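Local coordinates for D-lactate dehydrogenase (Fermentative) (Pseudomonas aeruginosa, PDB 6ABJ), which catalyses the NAD-dependent interconversion of pyruvate and D-lactate as a tetrameric, fermentative member of the D-isomer specific 2-hydroxyacid dehydrogenase family, at residues Ile19-Ser24 and Val63-Val68; Arg91-Asn96 and Pro114-His119; Gly107-His112 and Arg340-Ala345; Asp281-Asp286 and Val308-Ala313. All coordinates share one frame; numbering follows the deposited sequence.

Interaction 1: Ile19-Ser24 and Val63-Val68; sequences ILFFSS and VVCAFV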
loop_
_atom_site.group_PDB
_atom_site.type_symbol
_atom_site.label_atom_id
_atom_site.label_comp_id
_atom_site.label_asym_id
_atom_site.label_seq_id
_atom_site.Cartn_x
_atom_site.Cartn_y
_atom_site.Cartn_z
ATOM N N ILE B 19 -16.601 -30.181 -21.531
ATOM C CA ILE B 19 -15.549 -30.063 -20.468
ATOM C C ILE B 19 -16.001 -28.997 -19.494
ATOM O O ILE B 19 -16.367 -27.892 -19.908
ATOM C CB ILE B 19 -14.145 -29.693 -21.021
ATOM C CG1 ILE B 19 -13.672 -30.691 -22.084
ATOM C CG2 ILE B 19 -13.105 -29.666 -19.891
ATOM C CD1 ILE B 19 -12.616 -30.166 -23.021
ATOM N N LEU B 20 -16.103 -29.384 -18.223
ATOM C CA LEU B 20 -16.436 -28.454 -17.161
ATOM C C LEU B 20 -15.151 -28.074 -16.402
ATOM O O LEU B 20 -14.484 -28.939 -15.827
ATOM C CB LEU B 20 -17.493 -29.038 -16.190
ATOM C CG LEU B 20 -17.901 -28.122 -15.019
ATOM C CD1 LEU B 20 -18.533 -26.815 -15.500
ATOM C CD2 LEU B 20 -18.843 -28.881 -14.085
ATOM N N PHE B 21 -14.842 -26.767 -16.384
ATOM C CA PHE B 21 -13.704 -26.226 -15.629
ATOM C C PHE B 21 -14.146 -25.669 -14.268
ATOM O O PHE B 21 -15.053 -24.848 -14.237
ATOM C CB PHE B 21 -13.086 -25.060 -16.399
ATOM C CG PHE B 21 -12.458 -25.444 -17.724
ATOM C CD1 PHE B 21 -13.251 -25.747 -18.842
ATOM C CD2 PHE B 21 -11.080 -25.465 -17.858
ATOM C CE1 PHE B 21 -12.659 -26.084 -20.059
ATOM C CE2 PHE B 21 -10.484 -25.767 -19.063
ATOM C CZ PHE B 21 -11.280 -26.105 -20.170
ATOM N N PHE B 22 -13.552 -26.176 -13.181
ATOM C CA PHE B 22 -13.794 -25.672 -11.872
ATOM C C PHE B 22 -12.621 -24.703 -11.564
ATOM O O PHE B 22 -11.595 -24.732 -12.258
ATOM C CB PHE B 22 -13.833 -26.772 -10.816
ATOM C CG PHE B 22 -15.075 -27.572 -10.818
ATOM C CD1 PHE B 22 -16.175 -27.180 -10.065
ATOM C CD2 PHE B 22 -15.170 -28.729 -11.624
ATOM C CE1 PHE B 22 -17.349 -27.918 -10.081
ATOM C CE2 PHE B 22 -16.354 -29.466 -11.653
ATOM C CZ PHE B 22 -17.446 -29.060 -10.868
ATOM N N SER B 23 -12.859 -23.815 -10.599
ATOM C CA SER B 23 -11.882 -22.766 -10.146
ATOM C C SER B 23 -11.405 -21.878 -11.309
ATOM O O SER B 23 -10.268 -21.516 -11.399
ATOM C CB SER B 23 -10.731 -23.417 -9.396
ATOM O OG SER B 23 -11.192 -24.101 -8.199
ATOM N N SER B 24 -12.318 -21.541 -12.199
ATOM C CA SER B 24 -11.974 -20.852 -13.457
ATOM C C SER B 24 -11.655 -19.388 -13.239
ATOM O O SER B 24 -12.343 -18.715 -12.464
ATOM C CB SER B 24 -13.125 -20.950 -14.433
ATOM O OG SER B 24 -13.457 -22.321 -14.720
ATOM N N VAL B 63 -15.846 -34.749 -19.109
ATOM C CA VAL B 63 -14.515 -34.333 -18.704
ATOM C C VAL B 63 -14.626 -33.161 -17.762
ATOM O O VAL B 63 -15.453 -32.258 -17.979
ATOM C CB VAL B 63 -13.630 -33.948 -19.896
ATOM C CG1 VAL B 63 -12.237 -33.507 -19.403
ATOM C CG2 VAL B 63 -13.526 -35.130 -20.853
ATOM N N VAL B 64 -13.855 -33.242 -16.684
ATOM C CA VAL B 64 -13.762 -32.119 -15.735
ATOM C C VAL B 64 -12.326 -31.672 -15.701
ATOM O O VAL B 64 -11.398 -32.499 -15.664
ATOM C CB VAL B 64 -14.380 -32.416 -14.336
ATOM C CG1 VAL B 64 -15.827 -32.857 -14.472
ATOM C CG2 VAL B 64 -13.588 -33.432 -13.556
ATOM N N CYS B 65 -12.132 -30.346 -15.775
ATOM C CA CYS B 65 -10.790 -29.794 -15.803
ATOM C C CYS B 65 -10.539 -29.046 -14.482
ATOM O O CYS B 65 -11.284 -28.133 -14.155
ATOM C CB CYS B 65 -10.574 -28.869 -17.019
ATOM S SG CYS B 65 -8.897 -28.134 -16.979
ATOM N N ALA B 66 -9.538 -29.482 -13.726
ATOM C CA ALA B 66 -9.324 -29.010 -12.355
ATOM C C ALA B 66 -7.954 -28.381 -12.209
ATOM O O ALA B 66 -7.029 -28.695 -12.935
ATOM C CB ALA B 66 -9.432 -30.144 -11.339
ATOM N N PHE B 67 -7.833 -27.501 -11.220
ATOM C CA PHE B 67 -6.576 -26.921 -10.910
ATOM C C PHE B 67 -6.210 -27.446 -9.549
ATOM O O PHE B 67 -6.988 -28.157 -8.917
ATOM C CB PHE B 67 -6.720 -25.353 -10.904
ATOM C CG PHE B 67 -5.405 -24.639 -10.895
ATOM C CD1 PHE B 67 -4.361 -25.045 -11.705
ATOM C CD2 PHE B 67 -5.207 -23.538 -10.090
ATOM C CE1 PHE B 67 -3.131 -24.419 -11.682
ATOM C CE2 PHE B 67 -3.970 -22.894 -10.061
ATOM C CZ PHE B 67 -2.948 -23.303 -10.885
ATOM N N VAL B 68 -5.046 -27.054 -9.048
ATOM C CA VAL B 68 -4.523 -27.664 -7.809
ATOM C C VAL B 68 -5.287 -27.356 -6.488
ATOM O O VAL B 68 -5.087 -28.017 -5.467
ATOM C CB VAL B 68 -3.034 -27.314 -7.578
ATOM C CG1 VAL B 68 -2.180 -27.792 -8.722
ATOM C CG2 VAL B 68 -2.843 -25.809 -7.350
#
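Cys65, Val63 and Ile19 give up the most surface where two neighbouring parallel strands, 18-21 and 63-66, run side by side. The methylene of Cys65 sits over one face of the Phe21 ring: CB is 3.9 Å from the ring centroid and 25° off its normal, displaced toward the rim on the CD2/CE2 side. With SG anti to the backbone N (chi1 177°), the sulfur reaches that same side, 3.5 Å from Phe21 CE2, and approaches the ring obliquely as a sulfur-aromatic contact. Phe21 is further enclosed by Phe45 and Phe32. On the same sheet face Ile19 and Val63 lie alongside each other and point the same way, Ile19 CG1 being 3.9 Å from Val63 CB. The other branch of Ile19, CG2, turns to Cys65 CB, also at 3.9 Å, so one isoleucine packs against two residues of the partner strand. Ile331 of helix 317-335 packs on both Ile19 and Val63.

The backbones are joined by Leu20 N to Val63 O (3.0 Å), Cys65 N to Leu20 O (2.7 Å) and Phe22 N to Cys65 O (3.1 Å), all nearly straight at hydrogen. Backbone polarity is thus paired within the sheet, while the side chains meet through carbon and sulfur alone, as expected of a buried parallel sheet core.

Interaction 2: Arg91-Asn96 and Pro114-His119; sequences RSAGYN and PAYSPH. With ACT (acetate ion), chain D.
Tyr116 directs its phenol at the backbone of the 91-96 loop, where Ala93 N donates a nearly straight hydrogen bond to OH (2.9 Å, 165° at hydrogen). The amide approaches the ring obliquely. The methyl of Ala93 touches the ring's CE2 and CZ, with CB 3.9 Å from CE2, and Ser92 brings its CA to 3.3 Å from the hydroxyl. Tyr116 CG lies anti to its own carbonyl carbon (chi1 -64°).

The OXT atom of an acetate, probably from the crystallisation liquor, lies at the edge of the phenol ring, in its plane. It accepts a hydrogen bond from Tyr116 OH at 2.6 Å and a second from Gly94 N at 3.0 Å. One carboxylate oxygen is therefore held from both segments, while the tyrosine oxygen acts as acceptor and donor at once. Within the loop, Ser92 OG donates to Gly94 O (2.7 Å), tying the turn across Ala93.

Phe314, an NADH-binding residue, stacks on Tyr116, so the carboxylate site is consistent with the substrate end of the cleft. The contact joins the loop between strand 87-90 and helix 100-105 to the segment entering helix 118-134, where Ser117 is the N-cap, with Ile323 of helix 317-335 packing against Tyr116.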
loop_
_atom_site.group_PDB
_atom_site.type_symbol
_atom_site.label_atom_id
_atom_site.label_comp_id
_atom_site.label_asym_id
_atom_site.label_seq_id
_atom_site.Cartn_x
_atom_site.Cartn_y
_atom_site.Cartn_z
ATOM N N ARG B 91 -5.209 -28.972 -15.243
ATOM C CA ARG B 91 -4.496 -27.922 -15.978
ATOM C C ARG B 91 -3.314 -27.420 -15.116
ATOM O O ARG B 91 -3.117 -26.215 -14.935
ATOM C CB ARG B 91 -5.404 -26.754 -16.386
ATOM C CG ARG B 91 -6.223 -26.122 -15.269
ATOM C CD ARG B 91 -7.133 -25.025 -15.813
ATOM N NE ARG B 91 -7.748 -24.206 -14.764
ATOM C CZ ARG B 91 -8.845 -24.534 -14.087
ATOM N NH1 ARG B 91 -9.469 -25.680 -14.329
ATOM N NH2 ARG B 91 -9.319 -23.712 -13.160
ATOM N N SER B 92 -2.542 -28.370 -14.594
ATOM C CA SER B 92 -1.432 -28.121 -13.706
ATOM C C SER B 92 -0.441 -29.233 -13.911
ATOM O O SER B 92 -0.789 -30.323 -14.425
ATOM C CB SER B 92 -1.905 -28.129 -12.249
ATOM O OG SER B 92 -2.434 -29.389 -11.833
ATOM N N ALA B 93 0.775 -29.029 -13.431
ATOM C CA ALA B 93 1.710 -30.120 -13.309
ATOM C C ALA B 93 1.426 -30.900 -12.053
ATOM O O ALA B 93 1.441 -32.146 -12.070
ATOM C CB ALA B 93 3.144 -29.609 -13.341
ATOM N N GLY B 94 1.157 -30.188 -10.946
ATOM C CA GLY B 94 1.024 -30.850 -9.662
ATOM C C GLY B 94 -0.328 -31.522 -9.516
ATOM O O GLY B 94 -1.305 -31.139 -10.176
ATOM N N TYR B 95 -0.366 -32.520 -8.648
ATOM C CA TYR B 95 -1.583 -33.346 -8.428
ATOM C C TYR B 95 -1.719 -33.866 -6.987
ATOM O O TYR B 95 -2.366 -34.888 -6.777
ATOM C CB TYR B 95 -1.629 -34.535 -9.393
ATOM C CG TYR B 95 -0.375 -35.302 -9.478
ATOM C CD1 TYR B 95 -0.026 -36.275 -8.506
ATOM C CD2 TYR B 95 0.500 -35.079 -10.538
ATOM C CE1 TYR B 95 1.160 -36.962 -8.602
ATOM C CE2 TYR B 95 1.691 -35.773 -10.638
ATOM C CZ TYR B 95 1.983 -36.725 -9.698
ATOM O OH TYR B 95 3.130 -37.369 -9.842
ATOM N N ASN B 96 -1.197 -33.100 -6.004
ATOM C CA ASN B 96 -1.247 -33.517 -4.593
ATOM C C ASN B 96 -2.652 -33.656 -4.083
ATOM O O ASN B 96 -2.929 -34.504 -3.245
ATOM C CB ASN B 96 -0.562 -32.484 -3.695
ATOM C CG ASN B 96 0.943 -32.505 -3.822
ATOM O OD1 ASN B 96 1.556 -33.548 -4.081
ATOM N ND2 ASN B 96 1.558 -31.339 -3.611
ATOM N N PRO B 114 2.980 -31.951 -18.050
ATOM C CA PRO B 114 4.190 -32.512 -17.502
ATOM C C PRO B 114 5.166 -31.466 -16.954
ATOM O O PRO B 114 5.889 -31.780 -16.031
ATOM C CB PRO B 114 4.827 -33.253 -18.674
ATOM C CG PRO B 114 4.194 -32.711 -19.905
ATOM C CD PRO B 114 2.926 -32.014 -19.520
ATOM N N ALA B 115 5.201 -30.266 -17.537
ATOM C CA ALA B 115 6.202 -29.217 -17.187
ATOM C C ALA B 115 5.696 -27.859 -17.682
ATOM O O ALA B 115 5.061 -27.802 -18.714
ATOM C CB ALA B 115 7.516 -29.500 -17.859
ATOM N N TYR B 116 6.011 -26.772 -16.957
ATOM C CA TYR B 116 5.664 -25.436 -17.372
ATOM C C TYR B 116 6.752 -24.869 -18.251
ATOM O O TYR B 116 7.895 -25.326 -18.195
ATOM C CB TYR B 116 5.490 -24.549 -16.139
ATOM C CG TYR B 116 4.337 -24.973 -15.234
ATOM C CD1 TYR B 116 3.052 -25.062 -15.731
ATOM C CD2 TYR B 116 4.546 -25.319 -13.896
ATOM C CE1 TYR B 116 1.996 -25.435 -14.923
ATOM C CE2 TYR B 116 3.486 -25.740 -13.112
ATOM C CZ TYR B 116 2.222 -25.783 -13.638
ATOM O OH TYR B 116 1.156 -26.181 -12.862
ATOM N N SER B 117 6.385 -23.916 -19.103
ATOM C CA SER B 117 7.304 -23.171 -19.958
ATOM C C SER B 117 8.562 -22.697 -19.216
ATOM O O SER B 117 8.469 -21.919 -18.227
ATOM C CB SER B 117 6.590 -21.922 -20.470
ATOM O OG SER B 117 7.477 -20.952 -21.016
ATOM N N PRO B 118 9.731 -23.101 -19.703
ATOM C CA PRO B 118 10.941 -22.780 -18.973
ATOM C C PRO B 118 11.287 -21.315 -19.080
ATOM O O PRO B 118 11.793 -20.775 -18.110
ATOM C CB PRO B 118 12.014 -23.655 -19.636
ATOM C CG PRO B 118 11.439 -24.032 -20.984
ATOM C CD PRO B 118 9.979 -24.082 -20.798
ATOM N N HIS B 119 11.035 -20.671 -20.208
ATOM C CA HIS B 119 11.276 -19.228 -20.266
ATOM C C HIS B 119 10.400 -18.427 -19.309
ATOM O O HIS B 119 10.891 -17.515 -18.649
ATOM C CB HIS B 119 11.141 -18.691 -21.674
ATOM C CG HIS B 119 12.237 -19.146 -22.556
ATOM N ND1 HIS B 119 13.502 -18.612 -22.495
ATOM C CD2 HIS B 119 12.283 -20.132 -23.496
ATOM C CE1 HIS B 119 14.282 -19.235 -23.367
ATOM N NE2 HIS B 119 13.563 -20.156 -23.984
HETATM C C ACT D . 1.163 -26.729 -9.492
HETATM O O ACT D . 1.400 -27.265 -8.388
HETATM O OXT ACT D . 1.538 -27.238 -10.570
HETATM C CH3 ACT D . 0.404 -25.435 -9.524
#

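Interaction 3: Gly107-His112 and Arg340-Ala345; sequences GLPVVH and RNRVRA
Val343 N donates to Val110 O at 2.8 Å with an angle of 171° at hydrogen, and His112 N donates to Asn341 O at 3.1 Å with a more bent 149°. These two bonds flank the pairing of Val111 with Arg342, whose CA atoms are 4.3 Å apart. A water extends the link, accepting from Val110 N and donating to Val343 O. The C-terminal tail thereby makes a single beta bridge to strand 110-111, which is the outermost strand of the five-stranded parallel sheet within this chain; on its other side, Val111 bonds through its backbone to Val88 and Leu90 of strand 87-90.

Around the bridge, Val343 CG2 rests over one face of the His112 imidazole, 3.9 Å from the centroid and 21° off the normal, the two side chains crossing at about a right angle. His112 ND1 is hydrogen-bonded to Ala93 O, which holds the ring in place, and Asn341 ND2 bonds to Asn330 OD1 of helix 317-335. Val110 CG1 meets Val343 CB at 4.1 Å. Farther out, the Arg342 chain bends at its second and third torsions, its CD passing 3.6 Å from Val111 CG1 before the guanidinium lays a face against Pro109 CB, 3.4 Å from NH2.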
loop_
_atom_site.group_PDB
_atom_site.type_symbol
_atom_site.label_atom_id
_atom_site.label_comp_id
_atom_site.label_asym_id
_atom_site.label_seq_id
_atom_site.Cartn_x
_atom_site.Cartn_y
_atom_site.Cartn_z
ATOM N N GLY B 107 -11.864 -46.267 -11.672
ATOM C CA GLY B 107 -11.719 -46.266 -13.110
ATOM C C GLY B 107 -11.862 -44.875 -13.698
ATOM O O GLY B 107 -12.521 -44.683 -14.714
ATOM N N LEU B 108 -11.230 -43.877 -13.053
ATOM C CA LEU B 108 -11.322 -42.508 -13.529
ATOM C C LEU B 108 -9.901 -41.987 -13.786
ATOM O O LEU B 108 -9.193 -41.693 -12.832
ATOM C CB LEU B 108 -12.008 -41.693 -12.434
ATOM C CG LEU B 108 -12.516 -40.299 -12.668
ATOM C CD1 LEU B 108 -13.123 -40.110 -14.039
ATOM C CD2 LEU B 108 -13.546 -39.990 -11.586
ATOM N N PRO B 109 -9.476 -41.896 -15.066
ATOM C CA PRO B 109 -8.074 -41.580 -15.362
ATOM C C PRO B 109 -7.789 -40.087 -15.117
ATOM O O PRO B 109 -8.723 -39.276 -15.074
ATOM C CB PRO B 109 -7.906 -41.946 -16.837
ATOM C CG PRO B 109 -9.294 -41.953 -17.403
ATOM C CD PRO B 109 -10.271 -42.132 -16.281
ATOM N N VAL B 110 -6.528 -39.789 -14.859
ATOM C CA VAL B 110 -6.107 -38.452 -14.513
ATOM C C VAL B 110 -4.995 -38.104 -15.460
ATOM O O VAL B 110 -4.086 -38.894 -15.656
ATOM C CB VAL B 110 -5.592 -38.395 -13.053
ATOM C CG1 VAL B 110 -5.018 -37.009 -12.787
ATOM C CG2 VAL B 110 -6.746 -38.684 -12.080
ATOM N N VAL B 111 -5.085 -36.958 -16.101
ATOM C CA VAL B 111 -3.980 -36.478 -16.909
ATOM C C VAL B 111 -3.509 -35.094 -16.399
ATOM O O VAL B 111 -4.246 -34.418 -15.708
ATOM C CB VAL B 111 -4.368 -36.400 -18.393
ATOM C CG1 VAL B 111 -4.519 -37.846 -18.903
ATOM C CG2 VAL B 111 -5.574 -35.526 -18.611
ATOM N N HIS B 112 -2.320 -34.701 -16.792
ATOM C CA HIS B 112 -1.768 -33.408 -16.348
ATOM C C HIS B 112 -0.782 -32.820 -17.342
ATOM O O HIS B 112 -0.466 -33.417 -18.370
ATOM C CB HIS B 112 -1.082 -33.630 -15.016
ATOM C CG HIS B 112 0.292 -34.200 -15.108
ATOM N ND1 HIS B 112 1.261 -33.909 -14.166
ATOM C CD2 HIS B 112 0.834 -35.122 -15.932
ATOM C CE1 HIS B 112 2.358 -34.594 -14.458
ATOM N NE2 HIS B 112 2.134 -35.320 -15.535
ATOM N N ARG B 340 -1.413 -40.431 -22.887
ATOM C CA ARG B 340 -0.632 -39.201 -22.981
ATOM C C ARG B 340 -0.760 -38.462 -21.619
ATOM O O ARG B 340 -1.856 -38.144 -21.174
ATOM C CB ARG B 340 -1.083 -38.349 -24.164
ATOM C CG ARG B 340 -0.354 -36.995 -24.265
ATOM C CD ARG B 340 -0.376 -36.324 -25.638
ATOM N NE ARG B 340 -0.088 -37.341 -26.659
ATOM C CZ ARG B 340 -0.196 -37.164 -27.972
ATOM N NH1 ARG B 340 -0.569 -35.988 -28.460
ATOM N NH2 ARG B 340 0.082 -38.178 -28.802
ATOM N N ASN B 341 0.383 -38.310 -20.979
ATOM C CA ASN B 341 0.528 -37.562 -19.700
ATOM C C ASN B 341 -0.476 -38.031 -18.651
ATOM O O ASN B 341 -1.063 -37.261 -17.919
ATOM C CB ASN B 341 0.377 -36.059 -19.956
ATOM C CG ASN B 341 1.471 -35.517 -20.869
ATOM O OD1 ASN B 341 2.643 -35.835 -20.682
ATOM N ND2 ASN B 341 1.094 -34.686 -21.843
ATOM N N ARG B 342 -0.646 -39.334 -18.570
ATOM C CA ARG B 342 -1.485 -39.875 -17.542
ATOM C C ARG B 342 -0.703 -39.899 -16.262
ATOM O O ARG B 342 0.488 -40.204 -16.254
ATOM C CB ARG B 342 -1.833 -41.355 -17.830
ATOM C CG ARG B 342 -2.646 -41.683 -19.050
ATOM C CD ARG B 342 -4.100 -41.404 -18.772
ATOM N NE ARG B 342 -4.832 -42.606 -18.297
ATOM C CZ ARG B 342 -5.568 -43.404 -19.075
ATOM N NH1 ARG B 342 -5.665 -43.189 -20.387
ATOM N NH2 ARG B 342 -6.241 -44.393 -18.530
ATOM N N VAL B 343 -1.409 -39.703 -15.163
ATOM C CA VAL B 343 -0.829 -39.843 -13.863
ATOM C C VAL B 343 -1.377 -41.106 -13.277
ATOM O O VAL B 343 -2.568 -41.258 -13.210
ATOM C CB VAL B 343 -1.336 -38.698 -12.930
ATOM C CG1 VAL B 343 -0.637 -38.789 -11.584
ATOM C CG2 VAL B 343 -1.050 -37.356 -13.575
ATOM N N ARG B 344 -0.527 -41.990 -12.819
ATOM C CA ARG B 344 -0.953 -43.272 -12.293
ATOM C C ARG B 344 -0.512 -43.347 -10.815
ATOM O O ARG B 344 0.511 -42.783 -10.435
ATOM C CB ARG B 344 -0.280 -44.407 -13.105
ATOM C CG ARG B 344 -0.574 -44.334 -14.608
ATOM C CD ARG B 344 0.081 -45.470 -15.400
ATOM N NE ARG B 344 -0.128 -45.299 -16.835
ATOM C CZ ARG B 344 -1.181 -45.795 -17.517
ATOM N NH1 ARG B 344 -2.099 -46.501 -16.891
ATOM N NH2 ARG B 344 -1.343 -45.590 -18.818
ATOM N N ALA B 345 -1.309 -44.038 -10.024
ATOM C CA ALA B 345 -1.009 -44.293 -8.622
ATOM C C ALA B 345 0.243 -45.144 -8.478
ATOM O O ALA B 345 0.596 -45.872 -9.381
ATOM C CB ALA B 345 -2.182 -45.001 -7.981
ATOM O OXT ALA B 345 0.925 -45.141 -7.464
HETATM O O HOH W 1 -4.737 -41.992 -14.645
#

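Interaction 4: Asp281-Asp286 and Val308-Ala313; sequences DIFFED and VTAHQA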
loop_
_atom_site.group_PDB
_atom_site.type_symbol
_atom_site.label_atom_id
_atom_site.label_comp_id
_atom_site.label_asym_id
_atom_site.label_seq_id
_atom_site.Cartn_x
_atom_site.Cartn_y
_atom_site.Cartn_z
ATOM N N ASP B 281 -3.599 -25.126 -0.435
ATOM C CA ASP B 281 -4.585 -24.635 0.532
ATOM C C ASP B 281 -4.647 -23.107 0.733
ATOM O O ASP B 281 -5.514 -22.619 1.454
ATOM C CB ASP B 281 -4.248 -25.195 1.918
ATOM C CG ASP B 281 -4.635 -26.648 2.067
ATOM O OD1 ASP B 281 -5.819 -26.940 1.769
ATOM O OD2 ASP B 281 -3.779 -27.472 2.488
ATOM N N ILE B 282 -3.715 -22.364 0.138
ATOM C CA ILE B 282 -3.510 -20.936 0.481
ATOM C C ILE B 282 -3.604 -20.082 -0.771
ATOM O O ILE B 282 -4.329 -19.122 -0.809
ATOM C CB ILE B 282 -2.102 -20.674 1.079
ATOM C CG1 ILE B 282 -1.794 -21.586 2.276
ATOM C CG2 ILE B 282 -1.949 -19.190 1.475
ATOM C CD1 ILE B 282 -2.519 -21.240 3.548
ATOM N N PHE B 283 -2.806 -20.443 -1.760
ATOM C CA PHE B 283 -2.695 -19.707 -2.961
ATOM C C PHE B 283 -3.925 -19.784 -3.865
ATOM O O PHE B 283 -4.840 -20.550 -3.652
ATOM C CB PHE B 283 -1.484 -20.184 -3.723
ATOM C CG PHE B 283 -0.116 -19.773 -3.143
ATOM C CD1 PHE B 283 0.043 -19.031 -1.984
ATOM C CD2 PHE B 283 1.029 -20.095 -3.874
ATOM C CE1 PHE B 283 1.338 -18.689 -1.554
ATOM C CE2 PHE B 283 2.287 -19.786 -3.441
ATOM C CZ PHE B 283 2.445 -19.036 -2.309
ATOM N N PHE B 284 -3.920 -18.909 -4.858
ATOM C CA PHE B 284 -4.915 -18.820 -5.898
ATOM C C PHE B 284 -6.246 -18.355 -5.421
ATOM O O PHE B 284 -7.230 -18.577 -6.091
ATOM C CB PHE B 284 -5.080 -20.194 -6.593
ATOM C CG PHE B 284 -3.784 -20.873 -6.880
ATOM C CD1 PHE B 284 -2.924 -20.325 -7.805
ATOM C CD2 PHE B 284 -3.404 -22.011 -6.183
ATOM C CE1 PHE B 284 -1.715 -20.915 -8.048
ATOM C CE2 PHE B 284 -2.197 -22.611 -6.413
ATOM C CZ PHE B 284 -1.358 -22.074 -7.364
ATOM N N GLU B 285 -6.296 -17.738 -4.265
ATOM C CA GLU B 285 -7.523 -17.242 -3.701
ATOM C C GLU B 285 -7.233 -15.913 -3.005
ATOM O O GLU B 285 -6.175 -15.775 -2.452
ATOM C CB GLU B 285 -7.879 -18.213 -2.617
ATOM C CG GLU B 285 -9.243 -17.985 -1.983
ATOM C CD GLU B 285 -10.284 -18.972 -2.476
ATOM O OE1 GLU B 285 -10.074 -19.569 -3.561
ATOM O OE2 GLU B 285 -11.291 -19.160 -1.747
ATOM N N ASP B 286 -8.181 -15.019 -2.988
ATOM C CA ASP B 286 -8.082 -13.813 -2.208
ATOM C C ASP B 286 -8.523 -14.092 -0.824
ATOM O O ASP B 286 -9.710 -14.213 -0.569
ATOM C CB ASP B 286 -8.909 -12.721 -2.795
ATOM C CG ASP B 286 -8.865 -11.431 -1.989
ATOM O OD1 ASP B 286 -8.199 -11.335 -0.938
ATOM O OD2 ASP B 286 -9.564 -10.519 -2.400
ATOM N N VAL B 308 6.832 -12.538 -2.176
ATOM C CA VAL B 308 6.127 -13.802 -2.438
ATOM C C VAL B 308 5.130 -13.528 -3.528
ATOM O O VAL B 308 4.364 -12.583 -3.447
ATOM C CB VAL B 308 5.371 -14.306 -1.223
ATOM C CG1 VAL B 308 4.554 -15.590 -1.586
ATOM C CG2 VAL B 308 6.329 -14.539 -0.087
ATOM N N THR B 309 5.221 -14.339 -4.620
ATOM C CA THR B 309 4.215 -14.395 -5.630
ATOM C C THR B 309 3.521 -15.764 -5.543
ATOM O O THR B 309 4.142 -16.735 -5.132
ATOM C CB THR B 309 4.805 -14.104 -7.059
ATOM O OG1 THR B 309 5.908 -14.934 -7.325
ATOM C CG2 THR B 309 5.301 -12.609 -7.155
ATOM N N ALA B 310 2.237 -15.784 -5.908
ATOM C CA ALA B 310 1.367 -16.897 -5.556
ATOM C C ALA B 310 1.306 -17.939 -6.677
ATOM O O ALA B 310 0.294 -18.093 -7.395
ATOM C CB ALA B 310 -0.004 -16.401 -5.100
ATOM N N HIS B 311 2.454 -18.569 -6.867
ATOM C CA HIS B 311 2.723 -19.513 -7.956
ATOM C C HIS B 311 2.329 -18.966 -9.323
ATOM O O HIS B 311 1.413 -19.473 -10.024
ATOM C CB HIS B 311 2.090 -20.866 -7.696
ATOM C CG HIS B 311 2.770 -21.972 -8.449
ATOM N ND1 HIS B 311 2.886 -23.240 -7.941
ATOM C CD2 HIS B 311 3.474 -21.960 -9.609
ATOM C CE1 HIS B 311 3.640 -23.970 -8.755
ATOM N NE2 HIS B 311 3.996 -23.221 -9.786
ATOM N N GLN B 312 2.978 -17.843 -9.624
ATOM C CA GLN B 312 2.732 -16.966 -10.736
ATOM C C GLN B 312 3.761 -17.135 -11.838
ATOM O O GLN B 312 3.659 -16.524 -12.906
ATOM C CB GLN B 312 2.792 -15.513 -10.157
ATOM C CG GLN B 312 2.212 -14.451 -11.000
ATOM C CD GLN B 312 2.473 -13.053 -10.510
ATOM O OE1 GLN B 312 2.306 -12.750 -9.325
ATOM N NE2 GLN B 312 2.823 -12.184 -11.431
ATOM N N ALA B 313 4.720 -17.973 -11.647
ATOM C CA ALA B 313 5.881 -18.052 -12.549
ATOM C C ALA B 313 5.561 -18.536 -13.954
ATOM O O ALA B 313 6.224 -18.123 -14.884
ATOM C CB ALA B 313 6.984 -18.937 -11.962
#
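Phe283 and Ala310 make the close part of this buried contact, which has no hydrogen bond between its segments. Ala310 CA stands over one face of the Phe283 ring, 3.8 Å from the centroid and 18° off the normal, and Ala310 CB lies 3.9 Å from Phe283 CG. The ring also reaches the backbone beyond, with CE2 3.6 Å from His311 N. Its CZ touches Val308 CG1 more loosely, at 4.1 Å.

Phe284 packs beside His311, both side chains pointing the same way, with CZ 3.7 Å from His311 CB. The partly exposed imidazole leads off from the contact: CG is anti to the backbone N (chi1 -157°), and ND1 bonds to Glu279 OE2. Phe148 of a second subunit meets the Phe283 ring and packs on Ala310.

Ala310 is the centre of an inverse gamma turn leaving strand 306-308, the outermost strand, within this chain, of the Rossmann-type sheet. It leads to Phe314, an NADH-binding residue, and a bound acetate lies about 4 Å from the His311 side chain, consistent with a loop lining the cofactor and substrate cleft.

Interactions 1 and 3 belong to the same five-stranded sheet but differ in depth: 19-24 with 63-68 joins two inner strands by backbone hydrogen bonds and buried apolar packing, whereas 107-112 with 340-345 adds the C-terminal tail beside an end strand, partly buried, with a water and an arginine. Interaction 2 is a surface contact with mixed polar chemistry, and interaction 4 is buried, with apolar and CH-pi packing and no hydrogen bond between its segments. The four are connected by direct touches: Arg91 of interaction 2 bonds to Phe22 O and Ala66 O of interaction 1, Ala93 O to His112 of interaction 3, and Phe67 and Val68 pack on Phe284 of interaction 4. Interactions 2 and 4 both reach a second subunit.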